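Local coordinates for protein ribonucleoside-diphosphate reductase subunit beta (Streptococcus sanguinis, PDB 4N83) that probably forms the metal-carrying small subunit of a class Ib ribonucleotide reductase, which makes deoxyribonucleotides for DNA synthesis and is active with manganese or iron, at residues A[35-40]-A[105-110]; A[62-67]-A[129-134]; A[220-225]-A[259-264]. All coordinates share one frame; numbering follows the deposited sequence.

Interaction 1 (A[35-40]-A[105-110]); sequences IPLSND and SSIFST
Leu37, from the loop between helices 16-27 and 41-44, lays its side chain against helix 84-111 of the ferritin-like small-subunit bundle, between Ser106 and Thr110, one helical turn apart. Leu37 carries most of the apolar contact. Its CB faces Thr110 OG1 at 3.5 Å, while CD1 reaches the backbone beyond and lies 3.3 Å from Ser106 O and 3.9 Å from Ser106 CB. The other methyl, CD2, is turned to Ile107 and stays at the margin of contact, 4.4 Å from CG1. Ile107 also packs on Phe59 of helix 49-78 and lies close to Tyr104, the predicted active-site residue. With CG anti to its own carbonyl carbon (chi1 -67°), the leucine branch is carried across the turn from Thr110 to Ser106. The methyl of Thr110 completes the packing: CG2 meets the backbone of the loop, 3.7 Å from Ser38 CA.

The polar bonds run within each segment rather than between them. Thr110 OG1 is anti to its carbonyl carbon (chi1 -43°) and folds back along the helix to donate to Ser106 O at 3.1 Å, nearly in line with the carbonyl (C=O...donor 169°). On the loop side, Asp40 N donates to Leu37 O at 3.2 Å, closing the short 3-10 turn 38-40.

Both parts have further polar partners. Ser106 OG is hydrogen-bonded to Asp32 OD1, Asp40 OD2 takes the N-H of Val180 in helix 178-206, and Ser109 OG is bonded to Asn11 of the second subunit.

Because Thr110 OG1 spends its proton on its own helix, the threonine offers the loop a methyl and an already engaged oxygen. Leu37 thus lies on a mixed surface of methyl, methylene, carbonyl and hydroxyl groups, held to it by van der Waals contact.

Interaction 2 (A[62-67]-A[129-134]); sequences LTLLDT and YLQKKA. With MN (manganese (II) ion), chain J.
Leu64 and Leu130 form the firmer side of this contact between helices 49-78 and 128-143, part of the ferritin-like helical bundle of the ribonucleotide reductase small subunit. The two segments run almost parallel (21°), with axes 10.6 Å apart, a spacing bridged mainly by leucine branches. Leu64 has CG anti to its backbone N (chi1 -170°), which extends the branch outward until CD2 rests on Leu130 CB at 3.7 Å. Next to it the packing is more open. Leu65 divides its methyls, CD1 meeting Lys133 CE at 4.1 Å, where the two side chains cross at about a right angle, and CD2 facing Ala134 CB at 4.4 Å.

Gln131 marks the partly exposed edge. Its chain bends at chi2 and brings NE2 4.1 Å from Leu64 CD2, a van der Waals contact only; the polar amide is bonded to the second subunit, OE1 to Tyr4 N and NE2 to Tyr5 O. Lys133, by contrast, is buried and makes a cation-pi contact with Tyr235.

Asp66 looks away from this packing toward the metal site, where OD1 binds manganese at 2.1 Å and OD2 is hydrogen-bonded to Tyr104 OH.

Interaction 3 (A[220-225]-A[259-264]); sequences WMYDLL and KALMNL
Leu261 meets three side chains of the facing helix, Met221, Tyr222 and Leu225, and does so chiefly with one methyl, CD2. Tyr222 brings its OH and CE1 to that methyl, at 3.6 Å and 3.7 Å; CD2 approaches the ring obliquely, while the two side chains cross at about a right angle. Leu225 CD1 adds a longer contact to CD2, at 4.1 Å. Of the residues in the two segments, Leu261 loses the most surface to the contact.

Met221 is second in buried surface. With CG anti to the backbone N (chi1 -177°) and the chain extended from there to its end, the residue reaches straight out from helix 211-240 and delivers its terminal CE between two leucines. CE stands 3.7 Å from Leu261 CD2 and 3.6 Å from Leu264 CD1; the sulfur SD stays behind it, and the methyl does the touching.

This reach matters because the segments are widely spaced. They belong to two consecutive, antiparallel helices of the ferritin-like bundle, 211-240 and 246-263, whose local axes come no closer than 12.9 Å and run at 159° to each other. Contact is made by the ends of side chains, and the nearest CA atoms, those of Met221 and Leu261, remain 9.6 Å apart.

Leu264, the last residue of the segment, contributes the third share. Its side chain slides past Met221 in the opposite direction, its CD1 being the atom nearest Met221 CE, and also packs on Val154 of helix 148-160 and Phe202 of helix 178-206. Gln266 and Leu269, in the chain beyond helix 246-263, touch the contact as well: Gln266 packs on both Met221 and Leu261, and Leu269 on both Tyr222 and Leu261.

In the fold
Interactions 1 and 2 interlock along the chain, their segments alternating; interaction 2 lies on helix 49-78 and interaction 1 on helix 84-111, which follow each other in the chain. Their centres are 22 Å apart, yet they touch where Phe108 packs on Thr63, and both border the second subunit. Interaction 3 comes later in the sequence, with its centre 19 Å from that of interaction 2 and about 35 Å from that of interaction 1, on the opposite side of the chain's centre. Interaction 2 contains the metal ligand Asp66, whereas interaction 1 packs a loop on helix 84-111, farther from the chain centre, and interaction 3 joins helices 211-240 and 246-263 within the buried bundle.

Interaction 1 (A[35-40]-A[105-110])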
loop_
_atom_site.group_PDB
_atom_site.type_symbol
_atom_site.label_atom_id
_atom_site.label_comp_id
_atom_site.label_asym_id
_atom_site.label_seq_id
_atom_site.Cartn_x
_atom_site.Cartn_y
_atom_site.Cartn_z
ATOM N N ILE A 35 -10.037 1.058 -17.790
ATOM C CA ILE A 35 -9.627 1.308 -19.174
ATOM C C ILE A 35 -10.130 0.204 -20.113
ATOM O O ILE A 35 -9.905 -0.977 -19.848
ATOM C CB ILE A 35 -8.087 1.416 -19.284
ATOM C CG1 ILE A 35 -7.583 2.642 -18.512
ATOM C CG2 ILE A 35 -7.648 1.502 -20.741
ATOM C CD1 ILE A 35 -6.096 2.627 -18.227
ATOM N N PRO A 36 -10.810 0.587 -21.216
ATOM C CA PRO A 36 -11.284 -0.392 -22.198
ATOM C C PRO A 36 -10.196 -0.792 -23.200
ATOM O O PRO A 36 -9.945 -0.075 -24.167
ATOM C CB PRO A 36 -12.426 0.349 -22.898
ATOM C CG PRO A 36 -12.034 1.785 -22.830
ATOM C CD PRO A 36 -11.226 1.959 -21.570
ATOM N N LEU A 37 -9.564 -1.938 -22.963
ATOM C CA LEU A 37 -8.456 -2.405 -23.800
ATOM C C LEU A 37 -8.920 -3.105 -25.083
ATOM O O LEU A 37 -8.142 -3.242 -26.031
ATOM C CB LEU A 37 -7.549 -3.342 -22.994
ATOM C CG LEU A 37 -6.786 -2.665 -21.847
ATOM C CD1 LEU A 37 -6.400 -3.670 -20.772
ATOM C CD2 LEU A 37 -5.556 -1.938 -22.374
ATOM N N SER A 38 -10.179 -3.542 -25.111
ATOM C CA SER A 38 -10.734 -4.261 -26.263
ATOM C C SER A 38 -10.877 -3.389 -27.516
ATOM O O SER A 38 -10.934 -3.910 -28.631
ATOM C CB SER A 38 -12.096 -4.868 -25.908
ATOM O OG SER A 38 -13.049 -3.858 -25.626
ATOM N N ASN A 39 -10.935 -2.069 -27.328
ATOM C CA ASN A 39 -11.023 -1.125 -28.447
ATOM C C ASN A 39 -9.707 -0.963 -29.215
ATOM O O ASN A 39 -9.700 -0.397 -30.308
ATOM C CB ASN A 39 -11.497 0.250 -27.959
ATOM C CG ASN A 39 -12.854 0.204 -27.271
ATOM O OD1 ASN A 39 -13.168 1.067 -26.451
ATOM N ND2 ASN A 39 -13.662 -0.801 -27.597
ATOM N N ASP A 40 -8.603 -1.450 -28.645
ATOM C CA ASP A 40 -7.291 -1.400 -29.299
ATOM C C ASP A 40 -6.936 -2.686 -30.050
ATOM O O ASP A 40 -5.835 -2.803 -30.593
ATOM C CB ASP A 40 -6.200 -1.082 -28.273
ATOM C CG ASP A 40 -6.292 0.334 -27.752
ATOM O OD1 ASP A 40 -7.404 0.904 -27.760
ATOM O OD2 ASP A 40 -5.252 0.881 -27.334
ATOM N N SER A 105 -0.634 -7.402 -16.964
ATOM C CA SER A 105 -1.393 -8.643 -17.154
ATOM C C SER A 105 -2.726 -8.406 -17.873
ATOM O O SER A 105 -3.178 -9.258 -18.641
ATOM C CB SER A 105 -1.641 -9.340 -15.810
ATOM O OG SER A 105 -0.425 -9.593 -15.127
ATOM N N SER A 106 -3.344 -7.251 -17.620
ATOM C CA SER A 106 -4.585 -6.860 -18.297
ATOM C C SER A 106 -4.354 -6.547 -19.775
ATOM O O SER A 106 -5.228 -6.792 -20.608
ATOM C CB SER A 106 -5.211 -5.647 -17.610
ATOM O OG SER A 106 -5.503 -5.932 -16.256
ATOM N N ILE A 107 -3.181 -6.000 -20.090
ATOM C CA ILE A 107 -2.792 -5.738 -21.477
ATOM C C ILE A 107 -2.618 -7.055 -22.225
ATOM O O ILE A 107 -3.104 -7.206 -23.346
ATOM C CB ILE A 107 -1.476 -4.929 -21.565
ATOM C CG1 ILE A 107 -1.669 -3.524 -20.980
ATOM C CG2 ILE A 107 -0.993 -4.834 -23.009
ATOM C CD1 ILE A 107 -0.373 -2.794 -20.699
ATOM N N PHE A 108 -1.928 -8.003 -21.594
ATOM C CA PHE A 108 -1.674 -9.310 -22.200
ATOM C C PHE A 108 -2.965 -10.105 -22.413
ATOM O O PHE A 108 -3.111 -10.793 -23.424
ATOM C CB PHE A 108 -0.706 -10.144 -21.344
ATOM C CG PHE A 108 0.641 -9.502 -21.118
ATOM C CD1 PHE A 108 1.345 -8.917 -22.166
ATOM C CD2 PHE A 108 1.222 -9.517 -19.855
ATOM C CE1 PHE A 108 2.585 -8.338 -21.951
ATOM C CE2 PHE A 108 2.462 -8.940 -19.635
ATOM C CZ PHE A 108 3.146 -8.351 -20.685
ATOM N N SER A 109 -3.891 -10.007 -21.462
ATOM C CA SER A 109 -5.144 -10.765 -21.519
ATOM C C SER A 109 -5.992 -10.408 -22.739
ATOM O O SER A 109 -6.522 -11.295 -23.409
ATOM C CB SER A 109 -5.962 -10.545 -20.246
ATOM O OG SER A 109 -5.262 -11.013 -19.108
ATOM N N THR A 110 -6.110 -9.112 -23.022
ATOM C CA THR A 110 -6.919 -8.637 -24.144
ATOM C C THR A 110 -6.225 -8.901 -25.479
ATOM O O THR A 110 -6.806 -9.514 -26.375
ATOM C CB THR A 110 -7.221 -7.128 -24.027
ATOM O OG1 THR A 110 -7.567 -6.804 -22.675
ATOM C CG2 THR A 110 -8.371 -6.734 -24.951
#

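Interaction 2 (A[62-67]-A[129-134])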
loop_
_atom_site.group_PDB
_atom_site.type_symbol
_atom_site.label_atom_id
_atom_site.label_comp_id
_atom_site.label_asym_id
_atom_site.label_seq_id
_atom_site.Cartn_x
_atom_site.Cartn_y
_atom_site.Cartn_z
ATOM N N LEU A 62 9.386 -4.986 -18.021
ATOM C CA LEU A 62 9.041 -3.983 -17.015
ATOM C C LEU A 62 8.221 -4.598 -15.880
ATOM O O LEU A 62 8.348 -4.183 -14.727
ATOM C CB LEU A 62 8.257 -2.834 -17.653
ATOM C CG LEU A 62 8.970 -2.033 -18.747
ATOM C CD1 LEU A 62 7.968 -1.158 -19.486
ATOM C CD2 LEU A 62 10.103 -1.196 -18.171
ATOM N N THR A 63 7.385 -5.582 -16.215
ATOM C CA THR A 63 6.594 -6.315 -15.221
ATOM C C THR A 63 7.484 -6.920 -14.135
ATOM O O THR A 63 7.101 -6.970 -12.966
ATOM C CB THR A 63 5.778 -7.455 -15.872
ATOM O OG1 THR A 63 5.128 -6.976 -17.055
ATOM C CG2 THR A 63 4.730 -8.000 -14.904
ATOM N N LEU A 64 8.668 -7.380 -14.533
ATOM C CA LEU A 64 9.652 -7.926 -13.600
ATOM C C LEU A 64 10.104 -6.873 -12.587
ATOM O O LEU A 64 10.304 -7.180 -11.411
ATOM C CB LEU A 64 10.868 -8.459 -14.368
ATOM C CG LEU A 64 11.891 -9.283 -13.583
ATOM C CD1 LEU A 64 11.336 -10.660 -13.248
ATOM C CD2 LEU A 64 13.185 -9.407 -14.371
ATOM N N LEU A 65 10.255 -5.635 -13.052
ATOM C CA LEU A 65 10.770 -4.546 -12.223
ATOM C C LEU A 65 9.692 -3.837 -11.395
ATOM O O LEU A 65 10.002 -3.246 -10.361
ATOM C CB LEU A 65 11.513 -3.534 -13.091
ATOM C CG LEU A 65 12.683 -4.098 -13.904
ATOM C CD1 LEU A 65 13.158 -3.082 -14.932
ATOM C CD2 LEU A 65 13.827 -4.522 -12.993
ATOM N N ASP A 66 8.440 -3.879 -11.850
ATOM C CA ASP A 66 7.313 -3.407 -11.030
ATOM C C ASP A 66 6.952 -4.437 -9.955
ATOM O O ASP A 66 6.392 -4.082 -8.916
ATOM C CB ASP A 66 6.085 -3.073 -11.892
ATOM C CG ASP A 66 6.049 -1.612 -12.326
ATOM O OD1 ASP A 66 6.120 -0.721 -11.453
ATOM O OD2 ASP A 66 5.931 -1.353 -13.542
ATOM N N THR A 67 7.265 -5.708 -10.214
ATOM C CA THR A 67 7.147 -6.766 -9.208
ATOM C C THR A 67 8.259 -6.619 -8.171
ATOM O O THR A 67 8.028 -6.780 -6.973
ATOM C CB THR A 67 7.245 -8.170 -9.839
ATOM O OG1 THR A 67 6.340 -8.266 -10.945
ATOM C CG2 THR A 67 6.910 -9.253 -8.816
ATOM N N TYR A 129 19.861 -10.252 -19.354
ATOM C CA TYR A 129 19.984 -8.840 -18.988
ATOM C C TYR A 129 19.112 -8.477 -17.788
ATOM O O TYR A 129 19.606 -7.924 -16.806
ATOM C CB TYR A 129 19.612 -7.943 -20.171
ATOM C CG TYR A 129 20.431 -8.194 -21.417
ATOM C CD1 TYR A 129 21.731 -7.706 -21.529
ATOM C CD2 TYR A 129 19.907 -8.916 -22.486
ATOM C CE1 TYR A 129 22.485 -7.933 -22.669
ATOM C CE2 TYR A 129 20.652 -9.147 -23.630
ATOM C CZ TYR A 129 21.939 -8.654 -23.717
ATOM O OH TYR A 129 22.683 -8.881 -24.851
ATOM N N LEU A 130 17.822 -8.792 -17.879
ATOM C CA LEU A 130 16.841 -8.402 -16.856
ATOM C C LEU A 130 17.137 -9.019 -15.490
ATOM O O LEU A 130 17.031 -8.344 -14.465
ATOM C CB LEU A 130 15.423 -8.791 -17.290
ATOM C CG LEU A 130 14.876 -8.170 -18.580
ATOM C CD1 LEU A 130 13.603 -8.883 -19.011
ATOM C CD2 LEU A 130 14.628 -6.679 -18.405
ATOM N N GLN A 131 17.496 -10.303 -15.482
ATOM C CA GLN A 131 17.824 -11.013 -14.242
ATOM C C GLN A 131 19.067 -10.436 -13.570
ATOM O O GLN A 131 19.115 -10.322 -12.345
ATOM C CB GLN A 131 18.031 -12.509 -14.508
ATOM C CG GLN A 131 16.763 -13.257 -14.892
ATOM C CD GLN A 131 15.768 -13.359 -13.748
ATOM O OE1 GLN A 131 16.153 -13.511 -12.589
ATOM N NE2 GLN A 131 14.482 -13.281 -14.070
ATOM N N LYS A 132 20.067 -10.079 -14.373
ATOM C CA LYS A 132 21.283 -9.449 -13.858
ATOM C C LYS A 132 20.985 -8.005 -13.450
ATOM O O LYS A 132 21.493 -7.522 -12.437
ATOM C CB LYS A 132 22.404 -9.504 -14.906
ATOM C CG LYS A 132 23.814 -9.569 -14.331
ATOM C CD LYS A 132 24.378 -8.194 -14.012
ATOM C CE LYS A 132 25.793 -8.286 -13.462
ATOM N NZ LYS A 132 25.836 -8.856 -12.087
ATOM N N LYS A 133 20.149 -7.329 -14.238
ATOM C CA LYS A 133 19.722 -5.958 -13.945
ATOM C C LYS A 133 18.970 -5.879 -12.617
ATOM O O LYS A 133 19.217 -4.979 -11.814
ATOM C CB LYS A 133 18.845 -5.426 -15.085
ATOM C CG LYS A 133 18.417 -3.973 -14.937
ATOM C CD LYS A 133 17.939 -3.389 -16.261
ATOM C CE LYS A 133 16.693 -4.092 -16.780
ATOM N NZ LYS A 133 16.112 -3.408 -17.969
ATOM N N ALA A 134 18.061 -6.824 -12.393
ATOM C CA ALA A 134 17.313 -6.904 -11.136
ATOM C C ALA A 134 18.201 -7.335 -9.963
ATOM O O ALA A 134 17.962 -6.933 -8.822
ATOM C CB ALA A 134 16.135 -7.856 -11.282
HETATM MN MN MN J . 6.532 1.296 -10.936
#

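Interaction 3 (A[220-225]-A[259-264])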
loop_
_atom_site.group_PDB
_atom_site.type_symbol
_atom_site.label_atom_id
_atom_site.label_comp_id
_atom_site.label_asym_id
_atom_site.label_seq_id
_atom_site.Cartn_x
_atom_site.Cartn_y
_atom_site.Cartn_z
ATOM N N TRP A 220 30.142 6.355 -5.974
ATOM C CA TRP A 220 29.348 5.124 -6.032
ATOM C C TRP A 220 28.095 5.300 -6.898
ATOM O O TRP A 220 27.575 4.331 -7.456
ATOM C CB TRP A 220 28.954 4.677 -4.618
ATOM C CG TRP A 220 28.366 3.293 -4.554
ATOM C CD1 TRP A 220 29.046 2.118 -4.405
ATOM C CD2 TRP A 220 26.979 2.946 -4.635
ATOM N NE1 TRP A 220 28.168 1.061 -4.391
ATOM C CE2 TRP A 220 26.894 1.541 -4.530
ATOM C CE3 TRP A 220 25.800 3.686 -4.788
ATOM C CZ2 TRP A 220 25.674 0.861 -4.572
ATOM C CZ3 TRP A 220 24.588 3.009 -4.829
ATOM C CH2 TRP A 220 24.536 1.609 -4.722
ATOM N N MET A 221 27.621 6.539 -7.006
ATOM C CA MET A 221 26.430 6.863 -7.787
ATOM C C MET A 221 26.673 6.724 -9.290
ATOM O O MET A 221 25.958 5.987 -9.972
ATOM C CB MET A 221 25.968 8.287 -7.455
ATOM C CG MET A 221 24.689 8.725 -8.147
ATOM S SD MET A 221 23.960 10.179 -7.368
ATOM C CE MET A 221 22.755 10.636 -8.609
ATOM N N TYR A 222 27.678 7.433 -9.799
ATOM C CA TYR A 222 27.993 7.402 -11.231
ATOM C C TYR A 222 28.568 6.054 -11.675
ATOM O O TYR A 222 28.361 5.642 -12.816
ATOM C CB TYR A 222 28.941 8.546 -11.612
ATOM C CG TYR A 222 28.279 9.911 -11.581
ATOM C CD1 TYR A 222 27.356 10.281 -12.557
ATOM C CD2 TYR A 222 28.575 10.831 -10.578
ATOM C CE1 TYR A 222 26.746 11.525 -12.533
ATOM C CE2 TYR A 222 27.972 12.078 -10.545
ATOM C CZ TYR A 222 27.060 12.421 -11.525
ATOM O OH TYR A 222 26.460 13.658 -11.493
ATOM N N ASP A 223 29.277 5.370 -10.778
ATOM C CA ASP A 223 29.731 3.995 -11.031
ATOM C C ASP A 223 28.542 3.069 -11.290
ATOM O O ASP A 223 28.590 2.225 -12.186
ATOM C CB ASP A 223 30.556 3.455 -9.854
ATOM C CG ASP A 223 31.995 3.944 -9.868
ATOM O OD1 ASP A 223 32.852 3.267 -9.260
ATOM O OD2 ASP A 223 32.275 4.998 -10.479
ATOM N N LEU A 224 27.485 3.234 -10.499
ATOM C CA LEU A 224 26.247 2.477 -10.683
ATOM C C LEU A 224 25.486 2.954 -11.922
ATOM O O LEU A 224 24.799 2.167 -12.574
ATOM C CB LEU A 224 25.355 2.601 -9.443
ATOM C CG LEU A 224 24.177 1.627 -9.337
ATOM C CD1 LEU A 224 24.660 0.219 -9.023
ATOM C CD2 LEU A 224 23.188 2.095 -8.279
ATOM N N LEU A 225 25.610 4.242 -12.239
ATOM C CA LEU A 225 24.941 4.825 -13.403
ATOM C C LEU A 225 25.484 4.235 -14.706
ATOM O O LEU A 225 24.715 3.756 -15.540
ATOM C CB LEU A 225 25.094 6.355 -13.403
ATOM C CG LEU A 225 24.056 7.170 -14.190
ATOM C CD1 LEU A 225 24.073 8.628 -13.750
ATOM C CD2 LEU A 225 24.264 7.073 -15.697
ATOM N N LYS A 259 17.064 13.339 -15.672
ATOM C CA LYS A 259 15.918 13.566 -14.789
ATOM C C LYS A 259 16.065 12.792 -13.480
ATOM O O LYS A 259 15.692 13.288 -12.417
ATOM C CB LYS A 259 14.611 13.183 -15.488
ATOM C CG LYS A 259 14.255 14.098 -16.650
ATOM C CD LYS A 259 12.909 13.744 -17.258
ATOM C CE LYS A 259 12.515 14.747 -18.331
ATOM N NZ LYS A 259 11.288 14.337 -19.067
ATOM N N ALA A 260 16.608 11.578 -13.566
ATOM C CA ALA A 260 16.936 10.786 -12.380
ATOM C C ALA A 260 18.004 11.492 -11.545
ATOM O O ALA A 260 17.947 11.489 -10.314
ATOM C CB ALA A 260 17.411 9.398 -12.783
ATOM N N LEU A 261 18.978 12.090 -12.229
ATOM C CA LEU A 261 19.992 12.922 -11.582
ATOM C C LEU A 261 19.367 14.172 -10.964
ATOM O O LEU A 261 19.690 14.540 -9.833
ATOM C CB LEU A 261 21.077 13.335 -12.589
ATOM C CG LEU A 261 22.107 12.264 -12.961
ATOM C CD1 LEU A 261 22.692 12.514 -14.345
ATOM C CD2 LEU A 261 23.209 12.199 -11.914
ATOM N N MET A 262 18.470 14.813 -11.711
ATOM C CA MET A 262 17.846 16.061 -11.275
ATOM C C MET A 262 16.943 15.871 -10.056
ATOM O O MET A 262 16.857 16.755 -9.204
ATOM C CB MET A 262 17.051 16.689 -12.424
ATOM C CG MET A 262 16.562 18.102 -12.138
ATOM S SD MET A 262 16.397 19.107 -13.626
ATOM C CE MET A 262 18.118 19.379 -14.051
ATOM N N ASN A 263 16.273 14.722 -9.977
ATOM C CA ASN A 263 15.460 14.389 -8.806
ATOM C C ASN A 263 16.319 14.169 -7.563
ATOM O O ASN A 263 15.951 14.596 -6.470
ATOM C CB ASN A 263 14.604 13.143 -9.066
ATOM C CG ASN A 263 13.510 13.379 -10.094
ATOM O OD1 ASN A 263 13.152 12.473 -10.843
ATOM N ND2 ASN A 263 12.971 14.592 -10.131
ATOM N N LEU A 264 17.465 13.513 -7.739
ATOM C CA LEU A 264 18.389 13.246 -6.630
ATOM C C LEU A 264 19.240 14.466 -6.248
ATOM O O LEU A 264 20.044 14.392 -5.318
ATOM C CB LEU A 264 19.292 12.054 -6.967
ATOM C CG LEU A 264 18.588 10.691 -7.007
ATOM C CD1 LEU A 264 19.386 9.677 -7.813
ATOM C CD2 LEU A 264 18.333 10.169 -5.600
#